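Local coordinates for major capsid protein (Faustovirus, PDB 5J7O), which forms the double jelly-roll capsomers that build the protein capsid of Faustovirus, a large double-stranded DNA virus, at the interface of chains A and B. Sequence-based numbering; all coordinates share one arbitrary frame. Chains: chain A/B, major capsid protein.

Contact 1: the interface of chains A and B. Residues chain A 415, 618; chain B 14, 18.
The terminal methyl CE of B:Met18 fits into the angle between two phenylalanines of chain A. It lies over one face of the A:Phe415 ring as a CH-pi contact, 3.9 Å from the ring centroid. Its position is displaced from the centre toward the rim, and CE2 of A:Phe415 is its nearest ring atom at 3.6 Å. The same methyl also meets the benzylic CB of A:Phe618 at 3.7 Å, near the root of that side chain, with the ring carbon CG slightly farther away. The planes of the two rings stand nearly perpendicular, so the methyl has a broad aromatic face ahead of it and the stem of the second phenylalanine beside it. The side chains of A:Phe415 and B:Met18 run antiparallel, one alongside the other, while that of A:Phe618 is set roughly perpendicular to the methionine. The methionine chain is extended at chi2 and then bends at the thioether, chi3 59°, which turns CE away from its own helix and toward A:Phe415. On the chain A side, CG of A:Phe618 sits between its backbone N and carbonyl carbon (chi1 59°), and the ring turns one face toward the aliphatic chain of B:Lys14. That lysine passes more loosely above the rim, its aliphatic CD 4.3 Å from CE2 of A:Phe618, on the same side of the ring plane as the methionine sulfur. Farther out, B:Lys14 and B:Met18 stand one turn apart on helix 13-19, and CG of the lysine lies 3.8 Å from SD of the methionine. The two phenylalanines are supplied by strands 415-428 and 607-620, at the start of one and near the end of the other. This small patch, held here by apolar contacts, hides 92 Å² summed over both chains and seats the N-terminal helix of chain B on the beta framework of chain A, probably helping to hold neighbouring subunits of the capsomer together.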
ATOM      1  N   PHE A 415      17.388  31.331  24.171  1.00 43.93           N
ATOM      2  CA  PHE A 415      16.138  30.613  24.362  1.00 44.04           C
ATOM      3  C   PHE A 415      15.961  29.606  23.235  1.00 43.66           C
ATOM      4  O   PHE A 415      16.738  29.567  22.278  1.00 41.37           O
ATOM      5  CB  PHE A 415      14.943  31.572  24.419  1.00 42.89           C
ATOM      6  CG  PHE A 415      14.678  32.289  23.124  1.00 42.74           C
ATOM      7  CD1 PHE A 415      15.415  33.407  22.772  1.00 43.32           C
ATOM      8  CD2 PHE A 415      13.687  31.847  22.262  1.00 43.17           C
ATOM      9  CE1 PHE A 415      15.172  34.067  21.582  1.00 44.07           C
ATOM     10  CE2 PHE A 415      13.439  32.504  21.072  1.00 43.73           C
ATOM     11  CZ  PHE A 415      14.183  33.616  20.733  1.00 43.95           C
ATOM     12  N   PHE A 618       8.158  29.714  24.232  1.00 52.11           N
ATOM     13  CA  PHE A 618       9.587  29.925  24.410  1.00 55.55           C
ATOM     14  C   PHE A 618      10.083  29.186  25.648  1.00 55.35           C
ATOM     15  O   PHE A 618       9.305  28.789  26.519  1.00 56.01           O
ATOM     16  CB  PHE A 618       9.911  31.421  24.513  1.00 62.26           C
ATOM     17  CG  PHE A 618       9.216  32.132  25.652  1.00 72.06           C
ATOM     18  CD1 PHE A 618       9.781  32.190  26.918  1.00 74.31           C
ATOM     19  CD2 PHE A 618       7.987  32.737  25.450  1.00 76.49           C
ATOM     20  CE1 PHE A 618       9.138  32.841  27.951  1.00 75.70           C
ATOM     21  CE2 PHE A 618       7.339  33.388  26.481  1.00 78.54           C
ATOM     22  CZ  PHE A 618       7.915  33.441  27.733  1.00 77.41           C
TER
ATOM     23  N   LYS B  14       4.351  40.052  23.296  1.00 65.59           N
ATOM     24  CA  LYS B  14       5.699  39.494  23.271  1.00 59.09           C
ATOM     25  C   LYS B  14       5.798  38.319  22.307  1.00 55.08           C
ATOM     26  O   LYS B  14       6.831  38.130  21.652  1.00 52.92           O
ATOM     27  CB  LYS B  14       6.112  39.068  24.682  1.00 57.83           C
ATOM     28  CG  LYS B  14       7.348  38.182  24.735  1.00 57.87           C
ATOM     29  CD  LYS B  14       7.609  37.650  26.136  1.00 59.52           C
ATOM     30  CE  LYS B  14       8.025  38.761  27.086  1.00 62.05           C
ATOM     31  NZ  LYS B  14       8.514  38.219  28.384  1.00 62.76           N
ATOM     32  N   MET B  18       8.697  38.019  19.174  1.00 50.11           N
ATOM     33  CA  MET B  18       9.788  37.066  19.014  1.00 49.32           C
ATOM     34  C   MET B  18       9.677  36.221  17.751  1.00 48.31           C
ATOM     35  O   MET B  18      10.687  35.662  17.305  1.00 48.52           O
ATOM     36  CB  MET B  18       9.860  36.141  20.234  1.00 50.87           C
ATOM     37  CG  MET B  18      10.107  36.876  21.541  1.00 53.93           C
ATOM     38  SD  MET B  18       9.771  35.856  22.986  1.00 56.38           S
ATOM     39  CE  MET B  18      10.909  34.500  22.718  1.00 56.31           C
TER

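Contact 2: the interface of chains A and B. Residues chain A 48, 60-62; chain B 409, 413, 415-416.
The loop 60-62 of chain A and the start of its helix 48-52 meet helix 403-412 of chain B, the turn after it and the beginning of strand 415-428. A:Ser61 lies at the middle and hides 62 Å². Its backbone N-H donates to the phenol OH of B:Tyr409 at 3.0 Å, with an angle of 150° at the hydrogen. Its hydroxyl OG is placed between the backbone N and carbonyl carbon (chi1 60°), where it faces B:Ile413 and makes weak hydrogen bonds to the carbonyl O of B:Phe415 and to the phenol OH. The CB of A:Ser61 packs against CB of B:Thr416 at 3.5 Å. Before it in the loop, the CA of A:Asn60 rests 3.9 Å from CE1 of the tyrosine ring, and the asparagine amide is turned almost perpendicular to that ring, 84° between planes. The amide oxygen OD1 accepts the backbone N-H of A:His62 at 3.1 Å; the donor lies well above the carbonyl plane. This bond bridges the serine and probably steadies the turn that presents its N-H. Within chain B, CB of B:Ile413 lies over one face of the B:Tyr409 ring, toward its rim. A:Leu48 adds an apolar flank: its CD1 touches CD1 of B:Ile413 at 3.9 Å, and its other branch, CD2, approaches the tyrosine. The site docks an N-terminal loop of one subunit onto its neighbour, combining a directional bond with close packing, and probably helps to fix their relative placement in the capsomer.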
ATOM      1  N   LEU A  48      36.519  28.676  -4.930  1.00 52.64           N
ATOM      2  CA  LEU A  48      35.142  28.210  -5.059  1.00 53.26           C
ATOM      3  C   LEU A  48      34.164  29.155  -4.373  1.00 55.25           C
ATOM      4  O   LEU A  48      33.029  29.317  -4.837  1.00 55.09           O
ATOM      5  CB  LEU A  48      35.007  26.799  -4.489  1.00 51.75           C
ATOM      6  CG  LEU A  48      35.725  25.696  -5.268  1.00 51.82           C
ATOM      7  CD1 LEU A  48      35.483  24.337  -4.630  1.00 52.85           C
ATOM      8  CD2 LEU A  48      35.278  25.698  -6.722  1.00 51.21           C
ATOM      9  N   ASN A  60      29.423  19.471  -6.306  1.00 48.80           N
ATOM     10  CA  ASN A  60      30.170  20.106  -5.223  1.00 48.66           C
ATOM     11  C   ASN A  60      30.214  19.134  -4.054  1.00 47.56           C
ATOM     12  O   ASN A  60      29.185  18.883  -3.421  1.00 45.89           O
ATOM     13  CB  ASN A  60      29.528  21.428  -4.823  1.00 48.31           C
ATOM     14  CG  ASN A  60      30.294  22.140  -3.727  1.00 49.65           C
ATOM     15  OD1 ASN A  60      31.466  21.853  -3.485  1.00 50.19           O
ATOM     16  ND2 ASN A  60      29.635  23.079  -3.057  1.00 51.01           N
ATOM     17  N   SER A  61      31.399  18.598  -3.771  1.00 47.19           N
ATOM     18  CA  SER A  61      31.591  17.671  -2.667  1.00 47.08           C
ATOM     19  C   SER A  61      31.963  18.378  -1.371  1.00 47.61           C
ATOM     20  O   SER A  61      32.500  17.739  -0.458  1.00 47.98           O
ATOM     21  CB  SER A  61      32.659  16.641  -3.032  1.00 47.22           C
ATOM     22  OG  SER A  61      33.898  17.268  -3.317  1.00 47.64           O
ATOM     23  N   HIS A  62      31.692  19.675  -1.270  1.00 47.66           N
ATOM     24  CA  HIS A  62      32.038  20.416  -0.068  1.00 47.81           C
ATOM     25  C   HIS A  62      31.091  20.072   1.074  1.00 44.12           C
ATOM     26  O   HIS A  62      29.889  19.868   0.876  1.00 43.47           O
ATOM     27  CB  HIS A  62      32.003  21.922  -0.330  1.00 51.60           C
ATOM     28  CG  HIS A  62      32.186  22.754   0.902  1.00 56.22           C
ATOM     29  ND1 HIS A  62      33.419  23.211   1.316  1.00 58.77           N
ATOM     30  CD2 HIS A  62      31.293  23.206   1.815  1.00 57.43           C
ATOM     31  CE1 HIS A  62      33.277  23.912   2.428  1.00 59.25           C
ATOM     32  NE2 HIS A  62      31.997  23.923   2.752  1.00 58.14           N
TER
ATOM     33  N   TYR B 409      37.425  24.024 -10.348  1.00 46.80           N
ATOM     34  CA  TYR B 409      36.960  23.031  -9.384  1.00 46.32           C
ATOM     35  C   TYR B 409      38.019  21.966  -9.132  1.00 45.24           C
ATOM     36  O   TYR B 409      38.281  21.597  -7.981  1.00 44.76           O
ATOM     37  CB  TYR B 409      35.660  22.397  -9.886  1.00 44.78           C
ATOM     38  CG  TYR B 409      34.993  21.457  -8.905  1.00 43.78           C
ATOM     39  CD1 TYR B 409      34.126  21.940  -7.935  1.00 44.53           C
ATOM     40  CD2 TYR B 409      35.216  20.087  -8.963  1.00 42.52           C
ATOM     41  CE1 TYR B 409      33.507  21.086  -7.042  1.00 43.96           C
ATOM     42  CE2 TYR B 409      34.602  19.226  -8.074  1.00 40.82           C
ATOM     43  CZ  TYR B 409      33.749  19.731  -7.116  1.00 41.17           C
ATOM     44  OH  TYR B 409      33.134  18.877  -6.229  1.00 38.46           O
ATOM     45  N   ILE B 413      38.798  21.899  -5.216  1.00 44.61           N
ATOM     46  CA  ILE B 413      37.939  21.079  -4.364  1.00 44.89           C
ATOM     47  C   ILE B 413      38.768  20.257  -3.385  1.00 46.61           C
ATOM     48  O   ILE B 413      38.300  19.928  -2.288  1.00 47.24           O
ATOM     49  CB  ILE B 413      37.020  20.187  -5.221  1.00 43.13           C
ATOM     50  CG1 ILE B 413      35.921  19.563  -4.357  1.00 42.42           C
ATOM     51  CG2 ILE B 413      37.818  19.101  -5.926  1.00 42.07           C
ATOM     52  CD1 ILE B 413      34.975  20.574  -3.745  1.00 42.04           C
ATOM     53  N   PHE B 415      39.393  17.371  -2.132  1.00 50.38           N
ATOM     54  CA  PHE B 415      39.007  15.986  -1.918  1.00 49.92           C
ATOM     55  C   PHE B 415      37.489  15.887  -1.874  1.00 50.87           C
ATOM     56  O   PHE B 415      36.778  16.894  -1.820  1.00 51.62           O
ATOM     57  CB  PHE B 415      39.623  15.428  -0.628  1.00 48.34           C
ATOM     58  CG  PHE B 415      39.115  16.090   0.624  1.00 46.91           C
ATOM     59  CD1 PHE B 415      39.588  17.335   1.010  1.00 46.12           C
ATOM     60  CD2 PHE B 415      38.171  15.463   1.423  1.00 47.12           C
ATOM     61  CE1 PHE B 415      39.123  17.945   2.161  1.00 46.10           C
ATOM     62  CE2 PHE B 415      37.704  16.069   2.578  1.00 47.04           C
ATOM     63  CZ  PHE B 415      38.183  17.311   2.946  1.00 47.53           C
ATOM     64  N   THR B 416      37.000  14.650  -1.898  1.00 50.22           N
ATOM     65  CA  THR B 416      35.580  14.360  -1.768  1.00 50.25           C
ATOM     66  C   THR B 416      35.381  13.229  -0.771  1.00 49.67           C
ATOM     67  O   THR B 416      36.150  12.263  -0.750  1.00 50.08           O
ATOM     68  CB  THR B 416      34.945  13.975  -3.115  1.00 51.99           C
ATOM     69  OG1 THR B 416      33.615  13.488  -2.893  1.00 53.74           O
ATOM     70  CG2 THR B 416      35.761  12.904  -3.820  1.00 50.97           C
TER

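Contact 1 and contact 2 lie about 39 Å apart, measured between the centres of their C-alpha atoms, and run in opposite senses: in contact 1 chain B supplies the N-terminal segment, in contact 2 chain A does. Both receiving surfaces include residue 415, at the start of strand 415-428. The deposited assembly has three copies; if they follow three-fold symmetry, each copy would receive the helix of one neighbour and the loop of the other around this strand end. Such mutual clasping by N-terminal segments would tie the trimer together around its ring.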